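Local atomic coordinates of esterase (Rhizomucor miehei CAU432, PDB entry 4WY8), a protein that hydrolyses carboxylic esters as a fungal carboxylesterase of the alpha/beta-hydrolase fold, probably through a catalytic triad. Residues A[21-30]-A[216-224]; A[203-213]-A[259-267]. All coordinates share one frame; numbering follows the deposited sequence.

Interaction 1: A[21-30]-A[216-224]; sequences DSTQYPPEVV and KLMVWFFDH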
loop_
_atom_site.group_PDB
_atom_site.type_symbol
_atom_site.label_atom_id
_atom_site.label_comp_id
_atom_site.label_asym_id
_atom_site.label_seq_id
_atom_site.Cartn_x
_atom_site.Cartn_y
_atom_site.Cartn_z
ATOM N N ASP A 21 18.023 19.255 -19.956
ATOM C CA ASP A 21 18.988 18.209 -19.665
ATOM C C ASP A 21 19.953 18.634 -18.572
ATOM O O ASP A 21 20.846 19.457 -18.810
ATOM C CB ASP A 21 19.754 17.820 -20.930
ATOM C CG ASP A 21 20.495 16.504 -20.775
ATOM O OD1 ASP A 21 20.538 15.975 -19.632
ATOM O OD2 ASP A 21 21.008 15.984 -21.793
ATOM N N SER A 22 19.799 18.063 -17.382
ATOM C CA SER A 22 20.717 18.395 -16.298
ATOM C C SER A 22 22.116 17.819 -16.533
ATOM O O SER A 22 23.091 18.329 -15.975
ATOM C CB SER A 22 20.188 17.899 -14.947
ATOM O OG SER A 22 19.094 18.675 -14.494
ATOM N N THR A 23 22.220 16.770 -17.345
ATOM C CA THR A 23 23.514 16.132 -17.571
ATOM C C THR A 23 24.446 17.036 -18.375
ATOM O O THR A 23 25.623 16.706 -18.549
ATOM C CB THR A 23 23.400 14.754 -18.293
ATOM O OG1 THR A 23 23.011 14.925 -19.657
ATOM C CG2 THR A 23 22.415 13.835 -17.567
ATOM N N GLN A 24 23.924 18.156 -18.884
ATOM C CA GLN A 24 24.733 19.071 -19.691
ATOM C C GLN A 24 25.351 20.171 -18.841
ATOM O O GLN A 24 26.096 21.021 -19.346
ATOM C CB GLN A 24 23.901 19.710 -20.804
ATOM C CG GLN A 24 23.299 18.724 -21.765
ATOM C CD GLN A 24 24.334 17.764 -22.282
ATOM O OE1 GLN A 24 25.191 18.131 -23.087
ATOM N NE2 GLN A 24 24.272 16.521 -21.817
ATOM N N TYR A 25 25.018 20.171 -17.555
ATOM C CA TYR A 25 25.477 21.217 -16.664
ATOM C C TYR A 25 26.300 20.690 -15.499
ATOM O O TYR A 25 26.187 19.526 -15.132
ATOM C CB TYR A 25 24.256 21.995 -16.164
ATOM C CG TYR A 25 23.587 22.758 -17.281
ATOM C CD1 TYR A 25 22.508 22.216 -17.971
ATOM C CD2 TYR A 25 24.067 23.995 -17.673
ATOM C CE1 TYR A 25 21.909 22.901 -19.005
ATOM C CE2 TYR A 25 23.477 24.687 -18.695
ATOM C CZ TYR A 25 22.399 24.138 -19.362
ATOM O OH TYR A 25 21.817 24.849 -20.391
ATOM N N PRO A 26 27.134 21.553 -14.910
ATOM C CA PRO A 26 27.827 21.218 -13.660
ATOM C C PRO A 26 26.855 21.107 -12.475
ATOM O O PRO A 26 25.861 21.850 -12.416
ATOM C CB PRO A 26 28.777 22.397 -13.449
ATOM C CG PRO A 26 28.862 23.089 -14.796
ATOM C CD PRO A 26 27.540 22.868 -15.442
ATOM N N PRO A 27 27.130 20.180 -11.547
ATOM C CA PRO A 27 26.232 19.952 -10.403
ATOM C C PRO A 27 25.825 21.200 -9.588
ATOM O O PRO A 27 24.649 21.240 -9.206
ATOM C CB PRO A 27 27.022 18.953 -9.553
ATOM C CG PRO A 27 27.738 18.103 -10.619
ATOM C CD PRO A 27 28.146 19.113 -11.678
ATOM N N GLU A 28 26.728 22.149 -9.301
ATOM C CA GLU A 28 26.348 23.366 -8.557
ATOM C C GLU A 28 25.254 24.174 -9.302
ATOM O O GLU A 28 24.315 24.717 -8.681
ATOM C CB GLU A 28 27.584 24.244 -8.254
ATOM C CG GLU A 28 28.165 25.038 -9.431
ATOM C CD GLU A 28 29.359 24.356 -10.101
ATOM O OE1 GLU A 28 29.798 23.294 -9.599
ATOM O OE2 GLU A 28 29.858 24.885 -11.127
ATOM N N VAL A 29 25.342 24.195 -10.632
ATOM C CA VAL A 29 24.368 24.907 -11.453
ATOM C C VAL A 29 23.001 24.225 -11.403
ATOM O O VAL A 29 21.968 24.875 -11.193
ATOM C CB VAL A 29 24.881 25.010 -12.923
ATOM C CG1 VAL A 29 23.826 25.581 -13.850
ATOM C CG2 VAL A 29 26.167 25.835 -12.971
ATOM N N VAL A 30 23.016 22.905 -11.542
ATOM C CA VAL A 30 21.819 22.084 -11.431
ATOM C C VAL A 30 21.139 22.288 -10.065
ATOM O O VAL A 30 19.925 22.491 -10.001
ATOM C CB VAL A 30 22.158 20.587 -11.639
ATOM C CG1 VAL A 30 20.886 19.713 -11.640
ATOM C CG2 VAL A 30 22.902 20.407 -12.946
ATOM N N LYS A 216 19.623 8.026 -18.758
ATOM C CA LYS A 216 20.715 8.969 -18.923
ATOM C C LYS A 216 21.106 9.620 -17.597
ATOM O O LYS A 216 22.290 9.719 -17.237
ATOM C CB LYS A 216 20.310 10.023 -19.950
ATOM C CG LYS A 216 21.483 10.750 -20.528
ATOM C CD LYS A 216 21.074 11.677 -21.656
ATOM C CE LYS A 216 22.320 12.063 -22.447
ATOM N NZ LYS A 216 23.469 12.381 -21.526
ATOM N N LEU A 217 20.091 10.092 -16.889
ATOM C CA LEU A 217 20.254 10.689 -15.583
ATOM C C LEU A 217 20.829 9.678 -14.558
ATOM O O LEU A 217 21.711 10.015 -13.774
ATOM C CB LEU A 217 18.910 11.254 -15.127
ATOM C CG LEU A 217 18.920 12.483 -14.238
ATOM C CD1 LEU A 217 19.825 13.548 -14.812
ATOM C CD2 LEU A 217 17.499 13.003 -14.145
ATOM N N MET A 218 20.362 8.434 -14.581
ATOM C CA MET A 218 20.897 7.442 -13.648
ATOM C C MET A 218 22.400 7.239 -13.900
ATOM O O MET A 218 23.192 7.187 -12.953
ATOM C CB MET A 218 20.135 6.112 -13.759
ATOM C CG MET A 218 18.798 6.088 -12.989
ATOM S SD MET A 218 18.956 6.590 -11.246
ATOM C CE MET A 218 20.163 5.389 -10.656
ATOM N N VAL A 219 22.792 7.187 -15.175
ATOM C CA VAL A 219 24.191 7.033 -15.546
ATOM C C VAL A 219 25.019 8.202 -15.059
ATOM O O VAL A 219 26.095 8.024 -14.476
ATOM C CB VAL A 219 24.342 6.881 -17.084
ATOM C CG1 VAL A 219 25.812 6.995 -17.514
ATOM C CG2 VAL A 219 23.741 5.550 -17.524
ATOM N N TRP A 220 24.503 9.403 -15.274
ATOM C CA TRP A 220 25.162 10.599 -14.784
ATOM C C TRP A 220 25.368 10.592 -13.240
ATOM O O TRP A 220 26.467 10.893 -12.708
ATOM C CB TRP A 220 24.333 11.789 -15.239
ATOM C CG TRP A 220 24.895 13.137 -14.993
ATOM C CD1 TRP A 220 25.917 13.743 -15.678
ATOM C CD2 TRP A 220 24.421 14.095 -14.041
ATOM N NE1 TRP A 220 26.116 15.011 -15.187
ATOM C CE2 TRP A 220 25.212 15.252 -14.185
ATOM C CE3 TRP A 220 23.405 14.085 -13.077
ATOM C CZ2 TRP A 220 25.032 16.385 -13.386
ATOM C CZ3 TRP A 220 23.215 15.209 -12.293
ATOM C CH2 TRP A 220 24.029 16.349 -12.450
ATOM N N PHE A 221 24.307 10.236 -12.529
ATOM C CA PHE A 221 24.357 10.105 -11.077
ATOM C C PHE A 221 25.432 9.110 -10.626
ATOM O O PHE A 221 26.304 9.429 -9.818
ATOM C CB PHE A 221 23.010 9.636 -10.555
ATOM C CG PHE A 221 21.938 10.685 -10.579
ATOM C CD1 PHE A 221 22.241 12.018 -10.347
ATOM C CD2 PHE A 221 20.608 10.314 -10.764
ATOM C CE1 PHE A 221 21.233 12.968 -10.335
ATOM C CE2 PHE A 221 19.595 11.245 -10.746
ATOM C CZ PHE A 221 19.895 12.571 -10.525
ATOM N N PHE A 222 25.368 7.899 -11.160
ATOM C CA PHE A 222 26.350 6.872 -10.813
ATOM C C PHE A 222 27.800 7.306 -11.140
ATOM O O PHE A 222 28.736 7.042 -10.359
ATOM C CB PHE A 222 26.017 5.579 -11.555
ATOM C CG PHE A 222 25.314 4.531 -10.704
ATOM C CD1 PHE A 222 26.035 3.719 -9.825
ATOM C CD2 PHE A 222 23.941 4.334 -10.816
ATOM C CE1 PHE A 222 25.389 2.732 -9.048
ATOM C CE2 PHE A 222 23.282 3.355 -10.050
ATOM C CZ PHE A 222 24.012 2.553 -9.159
ATOM N N ASP A 223 27.979 7.999 -12.269
ATOM C CA ASP A 223 29.319 8.417 -12.680
ATOM C C ASP A 223 29.870 9.468 -11.720
ATOM O O ASP A 223 31.065 9.484 -11.437
ATOM C CB ASP A 223 29.326 8.946 -14.121
ATOM C CG ASP A 223 29.329 7.831 -15.147
ATOM O OD1 ASP A 223 29.711 6.697 -14.786
ATOM O OD2 ASP A 223 28.940 8.085 -16.310
ATOM N N HIS A 224 29.016 10.355 -11.221
ATOM C CA HIS A 224 29.500 11.274 -10.177
ATOM C C HIS A 224 29.747 10.599 -8.811
ATOM O O HIS A 224 30.670 10.984 -8.087
ATOM C CB HIS A 224 28.532 12.443 -9.973
ATOM C CG HIS A 224 28.604 13.498 -11.039
ATOM N ND1 HIS A 224 29.769 14.169 -11.352
ATOM C CD2 HIS A 224 27.643 14.031 -11.829
ATOM C CE1 HIS A 224 29.527 15.056 -12.300
ATOM N NE2 HIS A 224 28.246 14.987 -12.613
#
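T23 packs against W220 in a surface contact where 3-10 turn 22-24, its flanking loop and the start of helix 27-39 meet helix 215-225, probably as part of the cap over the alpha/beta-hydrolase core, as in related esterases. That T23 lies over the face of the indole follows from its CA, 3.8 Å from the centroid of the five-membered ring of W220 and 13° off the normal, a CH-pi contact. T23 CG2 comes over the same indole, 3.6 Å from W220 CG. With CG anti to the backbone N (chi1 -173°), the indole reaches segment 21-30, and H224 CD2 lies against its opposite face, holding the ring between T23 and the next helical turn. H224 in turn receives P27, whose CG sits 4.1 Å from the imidazole centroid; P124 touches both residues. V30 CG2 adds an apolar contact to W220 CH2. D21 OD1 closes an Asx turn by accepting from T23 N at 2.9 Å, and takes a second bond from T23 OG1 at 2.7 Å, from the same carboxylate face. T23 OG1 also accepts from Q24 NE2, and K216, its chain bent at chi4 (-43°), donates from NZ to T23 OG1 at 3.2 Å.

Interaction 2: A[203-213]-A[259-267]; sequences SYKQFAENYYL and EADVLREEG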
loop_
_atom_site.group_PDB
_atom_site.type_symbol
_atom_site.label_atom_id
_atom_site.label_comp_id
_atom_site.label_asym_id
_atom_site.label_seq_id
_atom_site.Cartn_x
_atom_site.Cartn_y
_atom_site.Cartn_z
ATOM N N SER A 203 12.510 -2.648 -16.785
ATOM C CA SER A 203 11.898 -1.368 -16.455
ATOM C C SER A 203 12.782 -0.255 -16.981
ATOM O O SER A 203 12.280 0.786 -17.417
ATOM C CB SER A 203 11.667 -1.218 -14.941
ATOM O OG SER A 203 12.862 -1.312 -14.185
ATOM N N TYR A 204 14.099 -0.457 -16.935
ATOM C CA TYR A 204 15.043 0.509 -17.526
ATOM C C TYR A 204 14.803 0.679 -19.031
ATOM O O TYR A 204 14.871 1.798 -19.553
ATOM C CB TYR A 204 16.500 0.089 -17.281
ATOM C CG TYR A 204 17.211 0.854 -16.180
ATOM C CD1 TYR A 204 17.681 2.147 -16.401
ATOM C CD2 TYR A 204 17.414 0.278 -14.912
ATOM C CE1 TYR A 204 18.339 2.856 -15.385
ATOM C CE2 TYR A 204 18.068 0.964 -13.910
ATOM C CZ TYR A 204 18.527 2.250 -14.151
ATOM O OH TYR A 204 19.182 2.933 -13.158
ATOM N N LYS A 205 14.586 -0.436 -19.732
ATOM C CA LYS A 205 14.250 -0.405 -21.162
ATOM C C LYS A 205 12.922 0.282 -21.439
ATOM O O LYS A 205 12.809 1.126 -22.336
ATOM C CB LYS A 205 14.195 -1.822 -21.739
ATOM C CG LYS A 205 15.532 -2.519 -21.725
ATOM C CD LYS A 205 15.425 -3.957 -22.211
ATOM C CE LYS A 205 16.721 -4.358 -22.871
ATOM N NZ LYS A 205 16.961 -5.812 -22.721
ATOM N N GLN A 206 11.903 -0.100 -20.677
ATOM C CA GLN A 206 10.566 0.400 -20.949
ATOM C C GLN A 206 10.418 1.883 -20.617
ATOM O O GLN A 206 9.696 2.613 -21.305
ATOM C CB GLN A 206 9.522 -0.412 -20.181
ATOM C CG GLN A 206 8.124 -0.025 -20.585
ATOM C CD GLN A 206 7.068 -0.896 -19.955
ATOM O OE1 GLN A 206 7.378 -1.854 -19.251
ATOM N NE2 GLN A 206 5.807 -0.579 -20.220
ATOM N N PHE A 207 11.113 2.345 -19.580
ATOM C CA PHE A 207 10.908 3.714 -19.132
ATOM C C PHE A 207 12.159 4.563 -19.290
ATOM O O PHE A 207 12.306 5.598 -18.638
ATOM C CB PHE A 207 10.436 3.709 -17.683
ATOM C CG PHE A 207 9.241 2.818 -17.452
ATOM C CD1 PHE A 207 8.000 3.162 -17.966
ATOM C CD2 PHE A 207 9.366 1.632 -16.737
ATOM C CE1 PHE A 207 6.892 2.343 -17.771
ATOM C CE2 PHE A 207 8.265 0.801 -16.519
ATOM C CZ PHE A 207 7.023 1.155 -17.049
ATOM N N ALA A 208 13.046 4.140 -20.185
ATOM C CA ALA A 208 14.327 4.823 -20.363
ATOM C C ALA A 208 14.164 6.315 -20.607
ATOM O O ALA A 208 15.034 7.089 -20.222
ATOM C CB ALA A 208 15.121 4.190 -21.501
ATOM N N GLU A 209 13.091 6.734 -21.278
ATOM C CA GLU A 209 12.895 8.170 -21.525
ATOM C C GLU A 209 11.469 8.654 -21.248
ATOM O O GLU A 209 10.541 7.863 -21.169
ATOM C CB GLU A 209 13.301 8.518 -22.962
ATOM C CG GLU A 209 14.710 8.068 -23.343
ATOM C CD GLU A 209 15.065 8.410 -24.783
ATOM O OE1 GLU A 209 14.315 9.193 -25.412
ATOM O OE2 GLU A 209 16.095 7.900 -25.285
ATOM N N ASN A 210 11.329 9.958 -21.056
ATOM C CA ASN A 210 10.017 10.618 -20.908
ATOM C C ASN A 210 9.219 10.274 -19.646
ATOM O O ASN A 210 8.012 10.539 -19.582
ATOM C CB ASN A 210 9.147 10.325 -22.126
ATOM C CG ASN A 210 9.808 10.745 -23.417
ATOM O OD1 ASN A 210 10.337 11.858 -23.523
ATOM N ND2 ASN A 210 9.801 9.855 -24.399
ATOM N N TYR A 211 9.875 9.731 -18.627
ATOM C CA TYR A 211 9.214 9.560 -17.328
ATOM C C TYR A 211 9.994 10.202 -16.174
ATOM O O TYR A 211 10.106 9.620 -15.066
ATOM C CB TYR A 211 8.996 8.082 -17.050
ATOM C CG TYR A 211 8.076 7.376 -18.035
ATOM C CD1 TYR A 211 6.706 7.363 -17.844
ATOM C CD2 TYR A 211 8.595 6.716 -19.157
ATOM C CE1 TYR A 211 5.856 6.682 -18.734
ATOM C CE2 TYR A 211 7.767 6.053 -20.056
ATOM C CZ TYR A 211 6.396 6.045 -19.838
ATOM O OH TYR A 211 5.558 5.388 -20.715
ATOM N N TYR A 212 10.527 11.397 -16.458
ATOM C CA TYR A 212 11.196 12.270 -15.492
ATOM C C TYR A 212 12.557 11.744 -15.038
ATOM O O TYR A 212 13.573 12.384 -15.297
ATOM C CB TYR A 212 10.265 12.510 -14.295
ATOM C CG TYR A 212 10.775 13.499 -13.276
ATOM C CD1 TYR A 212 10.829 14.859 -13.569
ATOM C CD2 TYR A 212 11.199 13.077 -12.016
ATOM C CE1 TYR A 212 11.295 15.778 -12.638
ATOM C CE2 TYR A 212 11.672 13.988 -11.079
ATOM C CZ TYR A 212 11.714 15.334 -11.395
ATOM O OH TYR A 212 12.185 16.237 -10.473
ATOM N N LEU A 213 12.601 10.598 -14.364
ATOM C CA LEU A 213 13.885 9.943 -14.098
ATOM C C LEU A 213 14.241 9.108 -15.319
ATOM O O LEU A 213 13.493 8.216 -15.677
ATOM C CB LEU A 213 13.848 9.054 -12.843
ATOM C CG LEU A 213 15.165 8.273 -12.581
ATOM C CD1 LEU A 213 16.321 9.233 -12.307
ATOM C CD2 LEU A 213 15.035 7.297 -11.407
ATOM N N GLU A 259 5.161 1.989 -10.628
ATOM C CA GLU A 259 4.935 1.208 -11.838
ATOM C C GLU A 259 5.733 1.743 -13.033
ATOM O O GLU A 259 6.355 0.970 -13.752
ATOM C CB GLU A 259 3.455 1.171 -12.188
ATOM C CG GLU A 259 3.163 0.336 -13.428
ATOM C CD GLU A 259 1.715 0.446 -13.864
ATOM O OE1 GLU A 259 1.104 1.507 -13.596
ATOM O OE2 GLU A 259 1.201 -0.508 -14.500
ATOM N N ALA A 260 5.713 3.052 -13.261
ATOM C CA ALA A 260 6.435 3.599 -14.422
ATOM C C ALA A 260 7.761 4.223 -14.006
ATOM O O ALA A 260 7.872 5.436 -13.933
ATOM C CB ALA A 260 5.577 4.610 -15.157
ATOM N N ASP A 261 8.761 3.385 -13.727
ATOM C CA ASP A 261 10.024 3.827 -13.118
ATOM C C ASP A 261 11.120 2.887 -13.581
ATOM O O ASP A 261 10.935 1.658 -13.546
ATOM C CB ASP A 261 9.914 3.824 -11.578
ATOM C CG ASP A 261 11.195 4.327 -10.860
ATOM O OD1 ASP A 261 12.196 4.744 -11.512
ATOM O OD2 ASP A 261 11.175 4.351 -9.598
ATOM N N VAL A 262 12.249 3.448 -14.021
ATOM C CA VAL A 262 13.370 2.609 -14.452
ATOM C C VAL A 262 13.884 1.738 -13.303
ATOM O O VAL A 262 14.381 0.636 -13.536
ATOM C CB VAL A 262 14.554 3.443 -15.010
ATOM C CG1 VAL A 262 14.161 4.111 -16.311
ATOM C CG2 VAL A 262 15.051 4.465 -13.971
ATOM N N LEU A 263 13.705 2.200 -12.067
ATOM C CA LEU A 263 14.214 1.483 -10.892
ATOM C C LEU A 263 13.247 0.437 -10.367
ATOM O O LEU A 263 13.489 -0.170 -9.318
ATOM C CB LEU A 263 14.531 2.475 -9.752
ATOM C CG LEU A 263 15.548 3.576 -10.065
ATOM C CD1 LEU A 263 15.746 4.449 -8.853
ATOM C CD2 LEU A 263 16.882 2.936 -10.514
ATOM N N ARG A 264 12.119 0.258 -11.048
ATOM C CA ARG A 264 11.084 -0.631 -10.526
ATOM C C ARG A 264 11.572 -2.050 -10.288
ATOM O O ARG A 264 11.399 -2.620 -9.185
ATOM C CB ARG A 264 9.898 -0.680 -11.471
ATOM C CG ARG A 264 8.788 -1.593 -10.961
ATOM C CD ARG A 264 7.658 -1.700 -11.961
ATOM N NE ARG A 264 7.984 -2.606 -13.050
ATOM C CZ ARG A 264 7.415 -2.555 -14.248
ATOM N NH1 ARG A 264 6.512 -1.617 -14.502
ATOM N NH2 ARG A 264 7.756 -3.428 -15.191
ATOM N N GLU A 265 12.193 -2.622 -11.318
ATOM C CA GLU A 265 12.579 -4.037 -11.246
ATOM C C GLU A 265 13.620 -4.332 -10.171
ATOM O O GLU A 265 13.480 -5.321 -9.464
ATOM C CB GLU A 265 13.049 -4.507 -12.615
ATOM C CG GLU A 265 11.869 -4.660 -13.559
ATOM C CD GLU A 265 10.775 -5.539 -12.953
ATOM O OE1 GLU A 265 11.113 -6.654 -12.502
ATOM O OE2 GLU A 265 9.590 -5.119 -12.875
ATOM N N GLU A 266 14.634 -3.477 -10.015
ATOM C CA GLU A 266 15.659 -3.722 -9.008
ATOM C C GLU A 266 15.148 -3.520 -7.570
ATOM O O GLU A 266 15.605 -4.206 -6.647
ATOM C CB GLU A 266 16.876 -2.838 -9.284
ATOM C CG GLU A 266 16.586 -1.348 -9.220
ATOM C CD GLU A 266 17.698 -0.526 -9.841
ATOM O OE1 GLU A 266 17.752 -0.498 -11.099
ATOM O OE2 GLU A 266 18.493 0.120 -9.099
ATOM N N GLY A 267 14.205 -2.597 -7.378
ATOM C CA GLY A 267 13.574 -2.393 -6.080
ATOM C C GLY A 267 12.754 -3.609 -5.699
ATOM O O GLY A 267 12.836 -4.114 -4.552
HETATM O O HOH W 1 9.653 7.540 -13.589
HETATM O O HOH W 2 12.054 6.319 -14.161
#
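S203 and the backbone of 262-265 form the direct polar link of this buried contact. S203 OG donates to V262 O at 2.6 Å, from above the carbonyl plane, and accepts from E265 N at 3.2 Å in a nearly straight bond (168°). Its chi1 of 59° sets OG between the backbone N and the carbonyl carbon, where it reaches both partners near the start of helix 264-276. Water adds two bridges: one molecule joins Y211 O and A260 O, while the other joins L213 O and V262 N, accepting from the latter.

These bonds hold residues 203-213 to the loop after strand 253-258, where alpha/beta hydrolases commonly carry the triad acid. D261 fits that role, since OD2 bonds to H291 ND1 and S164 probably completes the triad; OD1 caps the following turn by accepting from L263 N at 3.0 Å.

Aromatic packing covers this loop. V262 CB lies 3.8 Å from the centroid of the Y204 ring, over its face, and A260 CA is placed likewise at 3.7 Å from that of F207. R264 NH1 comes to the F207 edge, with guanidinium and ring planes 83° apart. That nitrogen donates to E259 O at 2.7 Å, while R264 NE forms a salt bridge with E265 OE2. L213 CD2 rests against both V262 CG2, at 3.8 Å, and L263 CD1.

Overall arrangement
Interactions 1 and 2 differ in depth: none of the touching residues of 21-30/216-224 is buried, whereas ten of fifteen in 203-213/259-267 are. Their centres lie about 17 Å apart, and helix 215-225, which follows helix 202-206 in the chain, connects them. W220 and H224 of this helix serve interaction 1, while M218 meets interaction 2, its CG 3.2 Å from Y204 OH and its SD 3.9 Å from L213 CD1. The chemistry follows the location. Interaction 1 combines ring-face packing with a polar cluster around a threonine hydroxyl; interaction 2 adds two bridging waters and a serine hydroxyl bonded to backbone atoms, beside the probable catalytic acid.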